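Local atomic coordinates of ABC-type metal ion transport system, periplasmic component (Vibrio vulnificus, PDB entry 3K2D), a protein that binds methionine, probably as the periplasmic solute-binding component of an ABC transporter, and is known as a lipoprotein that activates Toll-like receptor 2. Residues K131-V136 with V142-E147; T46-L51 with D68-D73; R164-D167 with L171-I174. The protein carries 4 engineered substitutions. All coordinates share one frame; numbering follows the deposited sequence.

Interaction 1: K131-V136 with V142-E147; sequences KLRPEV and VRDIVE
A classic beta bulge, in which Lys131 faces both Val146 and Glu147, shapes the small antiparallel hairpin-like sheet formed by strands 131-132 and 145-147. Lys131 N donates to Glu147 O at 3.0 Å, while Lys131 O takes the N-H of Val146 at 2.8 Å and, weakly, that of Glu147. One residue on, Leu132 pairs with Ile145 at a non-hydrogen-bonded position, and Leu132 CD2 touches Ile145 CG1 at 4.0 Å. Just past the strand ends, Arg133 N bonds to Asp144 O at 3.0 Å, almost in line with the carbonyl.

Arg133 NE reaches Asp144 OD1 at 2.9 Å in a salt bridge that lies nearly in the guanidinium plane but arrives from above the carboxylate, 48° out of its plane; the two flat groups are inclined by 54°. The other oxygen, Asp144 OD2, accepts the N-H of Thr141, so each carboxylate oxygen has an N-H donor; Val136 CG2 rests 3.6 Å from Asp144 OD2. On the bulge itself, Lys131 turns CG anti to its own N (chi1 -170°), which lays its aliphatic chain across Val146, with CG 3.9 Å from Val146 CG2. Beside it, the Lys131 and Glu147 CB atoms meet at 3.5 Å, although their charged ends do not touch.

The chemistry is that of a surface hairpin: backbone bonds set the bulge, and one ion pair ties the type I turn at Arg133-Val136 to the 3-10 segment 142-144. Because Asp144 is gripped on both oxygens, its rotation should be restricted, and the two donors would probably favour its charged form.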
ATOM      1  N   LYS A 131     -14.736 -17.580   7.313  1.00 23.94           N
ATOM      2  CA  LYS A 131     -14.928 -17.062   8.653  1.00 26.25           C
ATOM      3  C   LYS A 131     -13.619 -17.285   9.406  1.00 26.44           C
ATOM      4  O   LYS A 131     -12.968 -18.317   9.226  1.00 27.03           O
ATOM      5  CB  LYS A 131     -16.088 -17.775   9.353  1.00 28.53           C
ATOM      6  CG  LYS A 131     -16.467 -17.104  10.656  1.00 34.11           C
ATOM      7  CD  LYS A 131     -17.595 -17.802  11.397  1.00 38.01           C
ATOM      8  CE  LYS A 131     -17.803 -17.151  12.778  1.00 40.45           C
ATOM      9  NZ  LYS A 131     -16.553 -17.159  13.623  1.00 40.08           N
ATOM     10  N   LEU A 132     -13.220 -16.306  10.219  1.00 25.34           N
ATOM     11  CA  LEU A 132     -11.978 -16.400  10.994  1.00 24.95           C
ATOM     12  C   LEU A 132     -12.289 -16.556  12.476  1.00 25.97           C
ATOM     13  O   LEU A 132     -13.367 -16.172  12.927  1.00 26.95           O
ATOM     14  CB  LEU A 132     -11.131 -15.148  10.780  1.00 21.26           C
ATOM     15  CG  LEU A 132     -10.714 -14.930   9.326  1.00 23.13           C
ATOM     16  CD1 LEU A 132     -10.250 -13.498   9.125  1.00 22.55           C
ATOM     17  CD2 LEU A 132      -9.615 -15.922   8.952  1.00 21.84           C
ATOM     18  N   ARG A 133     -11.353 -17.110  13.237  1.00 26.72           N
ATOM     19  CA  ARG A 133     -11.575 -17.286  14.663  1.00 28.92           C
ATOM     20  C   ARG A 133     -11.899 -15.952  15.319  1.00 30.13           C
ATOM     21  O   ARG A 133     -11.482 -14.904  14.857  1.00 30.30           O
ATOM     22  CB  ARG A 133     -10.359 -17.933  15.330  1.00 29.48           C
ATOM     23  CG  ARG A 133      -9.136 -17.060  15.480  1.00 29.41           C
ATOM     24  CD  ARG A 133      -7.970 -17.922  15.928  1.00 32.62           C
ATOM     25  NE  ARG A 133      -6.783 -17.139  16.251  1.00 36.86           N
ATOM     26  CZ  ARG A 133      -6.645 -16.408  17.352  1.00 38.34           C
ATOM     27  NH1 ARG A 133      -7.623 -16.362  18.246  1.00 41.49           N
ATOM     28  NH2 ARG A 133      -5.530 -15.721  17.560  1.00 38.68           N
ATOM     29  N   PRO A 134     -12.650 -15.982  16.422  1.00 33.50           N
ATOM     30  CA  PRO A 134     -13.034 -14.761  17.132  1.00 36.22           C
ATOM     31  C   PRO A 134     -11.918 -13.786  17.531  1.00 39.17           C
ATOM     32  O   PRO A 134     -11.998 -12.596  17.218  1.00 40.84           O
ATOM     33  CB  PRO A 134     -13.793 -15.302  18.347  1.00 37.34           C
ATOM     34  CG  PRO A 134     -14.333 -16.626  17.861  1.00 35.84           C
ATOM     35  CD  PRO A 134     -13.162 -17.177  17.116  1.00 32.95           C
ATOM     36  N   GLU A 135     -10.889 -14.288  18.215  1.00 41.45           N
ATOM     37  CA  GLU A 135      -9.782 -13.446  18.692  1.00 44.91           C
ATOM     38  C   GLU A 135      -8.700 -13.060  17.680  1.00 45.04           C
ATOM     39  O   GLU A 135      -7.724 -12.410  18.053  1.00 46.06           O
ATOM     40  CB  GLU A 135      -9.080 -14.111  19.891  1.00 47.69           C
ATOM     41  CG  GLU A 135      -9.846 -14.131  21.227  1.00 52.58           C
ATOM     42  CD  GLU A 135      -9.635 -12.875  22.075  1.00 54.51           C
ATOM     43  OE1 GLU A 135      -8.559 -12.245  21.969  1.00 56.99           O
ATOM     44  OE2 GLU A 135     -10.536 -12.527  22.868  1.00 57.02           O
ATOM     45  N   VAL A 136      -8.853 -13.451  16.416  1.00 44.26           N
ATOM     46  CA  VAL A 136      -7.842 -13.124  15.414  1.00 41.90           C
ATOM     47  C   VAL A 136      -7.700 -11.619  15.282  1.00 40.07           C
ATOM     48  O   VAL A 136      -8.686 -10.889  15.388  1.00 42.01           O
ATOM     49  CB  VAL A 136      -8.196 -13.703  14.035  1.00 42.16           C
ATOM     50  CG1 VAL A 136      -9.282 -12.875  13.378  1.00 41.32           C
ATOM     51  CG2 VAL A 136      -6.958 -13.743  13.171  1.00 43.01           C
ATOM     52  N   VAL A 142      -4.004 -18.461   7.225  1.00 21.11           N
ATOM     53  CA  VAL A 142      -4.874 -19.580   6.878  1.00 21.57           C
ATOM     54  C   VAL A 142      -5.134 -20.510   8.076  1.00 19.84           C
ATOM     55  O   VAL A 142      -6.119 -21.240   8.109  1.00 17.95           O
ATOM     56  CB  VAL A 142      -4.279 -20.373   5.696  1.00 23.19           C
ATOM     57  CG1 VAL A 142      -5.138 -21.584   5.385  1.00 25.65           C
ATOM     58  CG2 VAL A 142      -4.210 -19.472   4.469  1.00 25.29           C
ATOM     59  N   ARG A 143      -4.257 -20.473   9.069  1.00 19.44           N
ATOM     60  CA  ARG A 143      -4.454 -21.308  10.241  1.00 20.26           C
ATOM     61  C   ARG A 143      -5.601 -20.762  11.064  1.00 19.01           C
ATOM     62  O   ARG A 143      -6.123 -21.459  11.925  1.00 20.17           O
ATOM     63  CB  ARG A 143      -3.189 -21.375  11.109  1.00 20.62           C
ATOM     64  CG  ARG A 143      -2.070 -22.214  10.513  1.00 22.56           C
ATOM     65  CD  ARG A 143      -0.931 -22.410  11.506  1.00 26.39           C
ATOM     66  NE  ARG A 143      -0.384 -21.137  11.969  1.00 28.61           N
ATOM     67  CZ  ARG A 143       0.424 -20.363  11.251  1.00 31.13           C
ATOM     68  NH1 ARG A 143       0.794 -20.735  10.027  1.00 29.71           N
ATOM     69  NH2 ARG A 143       0.844 -19.204  11.749  1.00 30.34           N
ATOM     70  N   ASP A 144      -6.010 -19.526  10.788  1.00 17.67           N
ATOM     71  CA  ASP A 144      -7.110 -18.920  11.542  1.00 16.93           C
ATOM     72  C   ASP A 144      -8.499 -19.117  10.942  1.00 16.21           C
ATOM     73  O   ASP A 144      -9.499 -18.690  11.532  1.00 17.23           O
ATOM     74  CB  ASP A 144      -6.863 -17.426  11.747  1.00 15.18           C
ATOM     75  CG  ASP A 144      -5.626 -17.158  12.563  1.00 14.97           C
ATOM     76  OD1 ASP A 144      -5.525 -17.728  13.664  1.00 14.66           O
ATOM     77  OD2 ASP A 144      -4.752 -16.391  12.108  1.00 16.44           O
ATOM     78  N   ILE A 145      -8.571 -19.771   9.786  1.00 13.44           N
ATOM     79  CA  ILE A 145      -9.858 -19.995   9.139  1.00 14.23           C
ATOM     80  C   ILE A 145     -10.693 -21.055   9.864  1.00 15.59           C
ATOM     81  O   ILE A 145     -10.231 -22.166  10.103  1.00 16.93           O
ATOM     82  CB  ILE A 145      -9.657 -20.417   7.668  1.00 13.14           C
ATOM     83  CG1 ILE A 145      -9.029 -19.259   6.888  1.00 10.63           C
ATOM     84  CG2 ILE A 145     -10.996 -20.849   7.061  1.00 12.52           C
ATOM     85  CD1 ILE A 145      -8.391 -19.672   5.579  1.00  9.50           C
ATOM     86  N   VAL A 146     -11.924 -20.720  10.217  1.00 15.97           N
ATOM     87  CA  VAL A 146     -12.761 -21.692  10.918  1.00 18.51           C
ATOM     88  C   VAL A 146     -13.968 -22.116  10.102  1.00 18.99           C
ATOM     89  O   VAL A 146     -14.775 -22.919  10.556  1.00 19.35           O
ATOM     90  CB  VAL A 146     -13.264 -21.152  12.294  1.00 17.42           C
ATOM     91  CG1 VAL A 146     -12.081 -20.758  13.147  1.00 18.51           C
ATOM     92  CG2 VAL A 146     -14.216 -19.971  12.096  1.00 14.83           C
ATOM     93  N   GLU A 147     -14.091 -21.563   8.902  1.00 21.01           N
ATOM     94  CA  GLU A 147     -15.201 -21.898   8.027  1.00 22.43           C
ATOM     95  C   GLU A 147     -14.840 -21.494   6.607  1.00 22.42           C
ATOM     96  O   GLU A 147     -14.361 -20.383   6.366  1.00 22.50           O
ATOM     97  CB  GLU A 147     -16.475 -21.193   8.486  1.00 24.63           C
ATOM     98  CG  GLU A 147     -17.730 -21.956   8.092  1.00 31.57           C
ATOM     99  CD  GLU A 147     -19.019 -21.305   8.575  1.00 34.72           C
ATOM    100  OE1 GLU A 147     -19.199 -21.151   9.808  1.00 37.14           O
ATOM    101  OE2 GLU A 147     -19.854 -20.954   7.711  1.00 36.28           O
TER

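Interaction 2: T46-L51 with D68-D73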
ATOM      1  N   THR A  46      11.894  -3.014   0.353  1.00  9.58           N
ATOM      2  CA  THR A  46      13.093  -2.215   0.158  1.00  8.86           C
ATOM      3  C   THR A  46      13.113  -0.807   0.784  1.00  8.62           C
ATOM      4  O   THR A  46      14.094  -0.418   1.421  1.00  8.56           O
ATOM      5  CB  THR A  46      13.406  -2.097  -1.361  1.00  8.76           C
ATOM      6  OG1 THR A  46      13.340  -3.399  -1.960  1.00  8.76           O
ATOM      7  CG2 THR A  46      14.805  -1.525  -1.583  1.00  6.29           C
ATOM      8  N   PRO A  47      12.036  -0.031   0.607  1.00  8.27           N
ATOM      9  CA  PRO A  47      11.932   1.336   1.142  1.00 10.02           C
ATOM     10  C   PRO A  47      12.431   1.586   2.573  1.00 11.69           C
ATOM     11  O   PRO A  47      13.223   2.500   2.791  1.00 13.43           O
ATOM     12  CB  PRO A  47      10.456   1.652   0.974  1.00 10.41           C
ATOM     13  CG  PRO A  47      10.111   0.896  -0.301  1.00  9.72           C
ATOM     14  CD  PRO A  47      10.783  -0.432  -0.060  1.00  7.63           C
ATOM     15  N   ASN A  48      11.969   0.797   3.545  1.00 12.18           N
ATOM     16  CA  ASN A  48      12.419   0.970   4.925  1.00 12.61           C
ATOM     17  C   ASN A  48      13.896   0.635   5.065  1.00 15.17           C
ATOM     18  O   ASN A  48      14.615   1.283   5.826  1.00 17.78           O
ATOM     19  CB  ASN A  48      11.623   0.098   5.893  1.00 11.18           C
ATOM     20  CG  ASN A  48      10.202   0.579   6.077  1.00 15.64           C
ATOM     21  OD1 ASN A  48       9.935   1.782   6.051  1.00 16.14           O
ATOM     22  ND2 ASN A  48       9.280  -0.356   6.277  1.00 15.29           N
ATOM     23  N   ALA A  49      14.353  -0.381   4.341  1.00 14.88           N
ATOM     24  CA  ALA A  49      15.756  -0.761   4.407  1.00 14.84           C
ATOM     25  C   ALA A  49      16.611   0.387   3.887  1.00 15.40           C
ATOM     26  O   ALA A  49      17.668   0.676   4.438  1.00 14.58           O
ATOM     27  CB  ALA A  49      16.008  -2.024   3.585  1.00 14.75           C
ATOM     28  N   ALA A  50      16.151   1.045   2.830  1.00 14.45           N
ATOM     29  CA  ALA A  50      16.907   2.157   2.267  1.00 16.50           C
ATOM     30  C   ALA A  50      16.932   3.316   3.254  1.00 17.96           C
ATOM     31  O   ALA A  50      17.971   3.953   3.465  1.00 15.89           O
ATOM     32  CB  ALA A  50      16.288   2.611   0.943  1.00 16.14           C
ATOM     33  N   LEU A  51      15.775   3.576   3.854  1.00 18.19           N
ATOM     34  CA  LEU A  51      15.637   4.653   4.816  1.00 19.15           C
ATOM     35  C   LEU A  51      16.579   4.409   5.996  1.00 20.94           C
ATOM     36  O   LEU A  51      17.377   5.277   6.366  1.00 19.80           O
ATOM     37  CB  LEU A  51      14.183   4.734   5.291  1.00 18.08           C
ATOM     38  CG  LEU A  51      13.858   5.771   6.373  1.00 18.42           C
ATOM     39  CD1 LEU A  51      14.428   7.118   5.986  1.00 16.47           C
ATOM     40  CD2 LEU A  51      12.347   5.861   6.573  1.00 17.38           C
ATOM     41  N   ASP A  68       5.186  -1.380  11.609  1.00 18.87           N
ATOM     42  CA  ASP A  68       5.429  -2.021  12.901  1.00 20.72           C
ATOM     43  C   ASP A  68       5.972  -3.438  12.720  1.00 22.40           C
ATOM     44  O   ASP A  68       6.943  -3.835  13.364  1.00 23.65           O
ATOM     45  CB  ASP A  68       4.150  -2.079  13.742  1.00 17.61           C
ATOM     46  CG  ASP A  68       3.682  -0.706  14.196  1.00 17.15           C
ATOM     47  OD1 ASP A  68       4.490   0.243  14.157  1.00 18.91           O
ATOM     48  OD2 ASP A  68       2.511  -0.573  14.608  1.00 16.53           O
ATOM     49  N   ARG A  69       5.346  -4.193  11.825  1.00 23.34           N
ATOM     50  CA  ARG A  69       5.756  -5.560  11.576  1.00 22.19           C
ATOM     51  C   ARG A  69       7.183  -5.628  11.056  1.00 22.11           C
ATOM     52  O   ARG A  69       7.974  -6.472  11.471  1.00 22.94           O
ATOM     53  CB  ARG A  69       4.803  -6.208  10.575  1.00 22.64           C
ATOM     54  CG  ARG A  69       5.177  -7.624  10.202  1.00 21.27           C
ATOM     55  CD  ARG A  69       5.147  -8.537  11.411  1.00 21.79           C
ATOM     56  NE  ARG A  69       5.673  -9.854  11.072  1.00 23.41           N
ATOM     57  CZ  ARG A  69       5.194 -10.993  11.554  1.00 22.01           C
ATOM     58  NH1 ARG A  69       4.178 -10.981  12.405  1.00 22.01           N
ATOM     59  NH2 ARG A  69       5.710 -12.144  11.155  1.00 21.19           N
ATOM     60  N   GLN A  70       7.516  -4.729  10.145  1.00 22.74           N
ATOM     61  CA  GLN A  70       8.847  -4.719   9.568  1.00 24.09           C
ATOM     62  C   GLN A  70       9.913  -4.250  10.561  1.00 24.31           C
ATOM     63  O   GLN A  70      11.056  -4.700  10.515  1.00 24.47           O
ATOM     64  CB  GLN A  70       8.847  -3.839   8.332  1.00 25.61           C
ATOM     65  CG  GLN A  70      10.169  -3.786   7.635  1.00 28.60           C
ATOM     66  CD  GLN A  70      10.005  -3.999   6.172  1.00 27.91           C
ATOM     67  OE1 GLN A  70       9.680  -5.102   5.737  1.00 30.44           O
ATOM     68  NE2 GLN A  70      10.200  -2.945   5.392  1.00 27.67           N
ATOM     69  N   VAL A  71       9.536  -3.337  11.448  1.00 24.06           N
ATOM     70  CA  VAL A  71      10.450  -2.839  12.467  1.00 24.68           C
ATOM     71  C   VAL A  71      10.735  -3.954  13.478  1.00 26.60           C
ATOM     72  O   VAL A  71      11.840  -4.079  13.991  1.00 26.30           O
ATOM     73  CB  VAL A  71       9.839  -1.632  13.204  1.00 23.66           C
ATOM     74  CG1 VAL A  71      10.483  -1.461  14.589  1.00 17.78           C
ATOM     75  CG2 VAL A  71      10.026  -0.382  12.354  1.00 21.83           C
ATOM     76  N   GLU A  72       9.723  -4.765  13.754  1.00 27.59           N
ATOM     77  CA  GLU A  72       9.860  -5.868  14.687  1.00 28.72           C
ATOM     78  C   GLU A  72      10.734  -6.974  14.104  1.00 28.27           C
ATOM     79  O   GLU A  72      11.545  -7.568  14.812  1.00 27.75           O
ATOM     80  CB  GLU A  72       8.482  -6.421  15.022  1.00 31.26           C
ATOM     81  CG  GLU A  72       8.456  -7.464  16.112  1.00 36.28           C
ATOM     82  CD  GLU A  72       7.039  -7.933  16.392  1.00 41.48           C
ATOM     83  OE1 GLU A  72       6.416  -8.526  15.477  1.00 44.71           O
ATOM     84  OE2 GLU A  72       6.545  -7.697  17.516  1.00 43.21           O
ATOM     85  N   ASP A  73      10.579  -7.245  12.812  1.00 28.27           N
ATOM     86  CA  ASP A  73      11.367  -8.298  12.182  1.00 28.22           C
ATOM     87  C   ASP A  73      12.792  -7.898  11.790  1.00 26.94           C
ATOM     88  O   ASP A  73      13.658  -8.758  11.660  1.00 25.81           O
ATOM     89  CB  ASP A  73      10.629  -8.860  10.958  1.00 30.66           C
ATOM     90  CG  ASP A  73       9.246  -9.438  11.307  1.00 35.36           C
ATOM     91  OD1 ASP A  73       9.118 -10.166  12.325  1.00 34.71           O
ATOM     92  OD2 ASP A  73       8.284  -9.176  10.547  1.00 37.97           O
TER
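The carboxamides of Asn48 and Gln70 stand almost perpendicular, their planes 87° apart, and the end of the Gln70 amide comes up to Asn48 ND2 and CB. Phe61 and Leu78 touch the Asn48 side chain, and Tyr76 touches both residues.

This meeting of two amides makes up nearly all of a small, buried contact between helices 47-53 and 64-74, whose nearest CA atoms, those of Asn48 and Gln70, are still 8.2 Å apart. Gln70 spans the distance by sending CG anti to its backbone N (chi1 -179°) and then bending at the next bond. Asn48 has its principal polar partners elsewhere: its OD1 accepts from Gln62 and from Asn59, two bonds that should fix the rotation of its amide. On the same helix as Gln70, Arg69 NE meets Asp73 OD2 at 2.7 Å, a salt bridge spanning one helical turn.

Gln62 lines the methionine pocket, and the side chain of Asn48 lies about 7 Å from the ligand, making it a second-shell residue. The arrangement is that of two helices following parallel strands 36-41 and 58-63 in one alpha/beta lobe of a periplasmic binding protein fold.

Interaction 3: R164-D167 with L171-I174; sequences RSLD and LSII
Ser165 and Ser172 meet hydroxyl to hydroxyl between the end of helix 162-165 and strand 171-174, with Ser172 OG donating to Ser165 OG at 2.5 Å. The two serines use different rotamers. Ser165 holds OG between its backbone N and carbonyl carbon (chi1 82°), a position from which the oxygen can also bond to Leu162 O, one turn back in the helix. Ser172 instead keeps OG beside its own N, opposite its carbonyl carbon (chi1 -55°), and leans over to the Ser165 oxygen. Ser165 OG is thus engaged by two partners, one from the strand and one from its own helix, which satisfies a buried polar group.

The neighbouring contact is between carbon atoms. Leu166 splits its branches between two strand residues: CD2 rests 3.8 Å from Ser172 CB, while CG and CD1 are met by the tip of Ile174, whose CD1 is 4.0 Å from Leu166 CG. Ile174 makes this reach through an extended second torsion (chi2 175°), which carries CD1 outward from the strand to the leucine. At the exposed outer side of the segment, Arg164 folds back on Asp167, NH1 lying 3.4 Å from OD2 in a salt bridge.

Ser172 and Ile174 occupy one face of strand 171-174; Ile173 turns the other way, onto helix 114-126 and Phe192. The strand lies inside the five-stranded sheet, bonded to strand 107-111 on one flank and strand 90-92 on the other. Helix 162-165 belongs to the beta-alpha-beta crossover from strand 153-157 to strand 171-174, passing strand 107-111, where Ala109 touches both serines.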
ATOM      1  N   ARG A 164      -0.684  -9.958 -12.400  1.00 22.76           N
ATOM      2  CA  ARG A 164      -0.598 -11.080 -13.319  1.00 24.57           C
ATOM      3  C   ARG A 164      -1.368 -12.302 -12.806  1.00 24.42           C
ATOM      4  O   ARG A 164      -1.685 -13.214 -13.576  1.00 26.85           O
ATOM      5  CB  ARG A 164       0.880 -11.425 -13.550  1.00 29.14           C
ATOM      6  CG  ARG A 164       1.156 -12.799 -14.150  1.00 37.83           C
ATOM      7  CD  ARG A 164       0.557 -12.981 -15.537  1.00 45.03           C
ATOM      8  NE  ARG A 164       0.630 -14.382 -15.961  1.00 51.42           N
ATOM      9  CZ  ARG A 164       0.184 -14.849 -17.126  1.00 52.29           C
ATOM     10  NH1 ARG A 164      -0.377 -14.030 -18.008  1.00 51.93           N
ATOM     11  NH2 ARG A 164       0.292 -16.143 -17.406  1.00 52.58           N
ATOM     12  N   SER A 165      -1.693 -12.323 -11.519  1.00 22.56           N
ATOM     13  CA  SER A 165      -2.412 -13.463 -10.965  1.00 21.92           C
ATOM     14  C   SER A 165      -3.831 -13.557 -11.506  1.00 22.05           C
ATOM     15  O   SER A 165      -4.402 -14.640 -11.560  1.00 21.70           O
ATOM     16  CB  SER A 165      -2.449 -13.400  -9.431  1.00 21.95           C
ATOM     17  OG  SER A 165      -3.479 -12.555  -8.951  1.00 22.78           O
ATOM     18  N   LEU A 166      -4.398 -12.423 -11.910  1.00 22.71           N
ATOM     19  CA  LEU A 166      -5.757 -12.396 -12.437  1.00 23.23           C
ATOM     20  C   LEU A 166      -5.970 -13.381 -13.582  1.00 26.31           C
ATOM     21  O   LEU A 166      -7.107 -13.762 -13.872  1.00 28.41           O
ATOM     22  CB  LEU A 166      -6.124 -10.980 -12.902  1.00 18.81           C
ATOM     23  CG  LEU A 166      -6.299  -9.928 -11.802  1.00 17.09           C
ATOM     24  CD1 LEU A 166      -6.491  -8.556 -12.427  1.00 11.37           C
ATOM     25  CD2 LEU A 166      -7.499 -10.309 -10.907  1.00 14.57           C
ATOM     26  N   ASP A 167      -4.885 -13.804 -14.223  1.00 28.80           N
ATOM     27  CA  ASP A 167      -4.979 -14.736 -15.344  1.00 30.50           C
ATOM     28  C   ASP A 167      -4.905 -16.198 -14.925  1.00 30.16           C
ATOM     29  O   ASP A 167      -5.047 -17.087 -15.755  1.00 30.35           O
ATOM     30  CB  ASP A 167      -3.863 -14.458 -16.359  1.00 33.66           C
ATOM     31  CG  ASP A 167      -4.003 -13.092 -17.038  1.00 38.32           C
ATOM     32  OD1 ASP A 167      -5.043 -12.834 -17.693  1.00 40.08           O
ATOM     33  OD2 ASP A 167      -3.060 -12.276 -16.924  1.00 40.33           O
ATOM     34  N   LEU A 171     -10.109 -14.933  -8.558  1.00 22.47           N
ATOM     35  CA  LEU A 171     -10.176 -13.574  -8.047  1.00 22.16           C
ATOM     36  C   LEU A 171      -8.947 -13.234  -7.201  1.00 20.06           C
ATOM     37  O   LEU A 171      -8.420 -14.084  -6.490  1.00 20.24           O
ATOM     38  CB  LEU A 171     -11.474 -13.431  -7.236  1.00 23.39           C
ATOM     39  CG  LEU A 171     -11.859 -12.106  -6.581  1.00 26.23           C
ATOM     40  CD1 LEU A 171     -13.374 -12.004  -6.527  1.00 26.32           C
ATOM     41  CD2 LEU A 171     -11.244 -12.012  -5.181  1.00 24.81           C
ATOM     42  N   SER A 172      -8.498 -11.988  -7.284  1.00 19.13           N
ATOM     43  CA  SER A 172      -7.321 -11.550  -6.543  1.00 17.75           C
ATOM     44  C   SER A 172      -7.506 -10.224  -5.834  1.00 16.80           C
ATOM     45  O   SER A 172      -8.028  -9.271  -6.402  1.00 15.80           O
ATOM     46  CB  SER A 172      -6.124 -11.400  -7.482  1.00 18.73           C
ATOM     47  OG  SER A 172      -5.876 -12.581  -8.214  1.00 22.90           O
ATOM     48  N   ILE A 173      -7.066 -10.173  -4.582  1.00 17.09           N
ATOM     49  CA  ILE A 173      -7.118  -8.947  -3.800  1.00 16.02           C
ATOM     50  C   ILE A 173      -5.759  -8.305  -4.065  1.00 17.22           C
ATOM     51  O   ILE A 173      -4.721  -8.852  -3.697  1.00 18.81           O
ATOM     52  CB  ILE A 173      -7.328  -9.257  -2.301  1.00 15.06           C
ATOM     53  CG1 ILE A 173      -8.770  -9.752  -2.098  1.00 13.57           C
ATOM     54  CG2 ILE A 173      -7.051  -8.016  -1.455  1.00 11.91           C
ATOM     55  CD1 ILE A 173      -9.096 -10.191  -0.684  1.00 15.51           C
ATOM     56  N   ILE A 174      -5.778  -7.155  -4.733  1.00 18.07           N
ATOM     57  CA  ILE A 174      -4.557  -6.460  -5.118  1.00 17.63           C
ATOM     58  C   ILE A 174      -4.446  -5.070  -4.518  1.00 18.64           C
ATOM     59  O   ILE A 174      -5.424  -4.326  -4.510  1.00 20.62           O
ATOM     60  CB  ILE A 174      -4.505  -6.304  -6.655  1.00 17.87           C
ATOM     61  CG1 ILE A 174      -4.760  -7.657  -7.326  1.00 18.34           C
ATOM     62  CG2 ILE A 174      -3.168  -5.727  -7.078  1.00 14.60           C
ATOM     63  CD1 ILE A 174      -4.847  -7.599  -8.850  1.00 18.09           C
TER

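How the interactions relate
Interaction 1 is a surface contact, whereas interactions 2 and 3 are buried; none touches another, and their centres lie 23 to 27 Å apart. Interaction 2 belongs to the lobe whose sheet contains strands 36-41 and 58-63, and interaction 3 to the lobe built on strands 107-111 and 171-174. Helix 114-126 links the other two: it carries partners of Leu132 at the two-stranded sheet and packs against Ile173 of strand 171-174. Chemistry follows location. Backbone ladder bonds and an ion pair dominate at the surface in 131-136 with 142-147, while uncharged amides, or hydroxyls beside aliphatic branches, make the interior contacts.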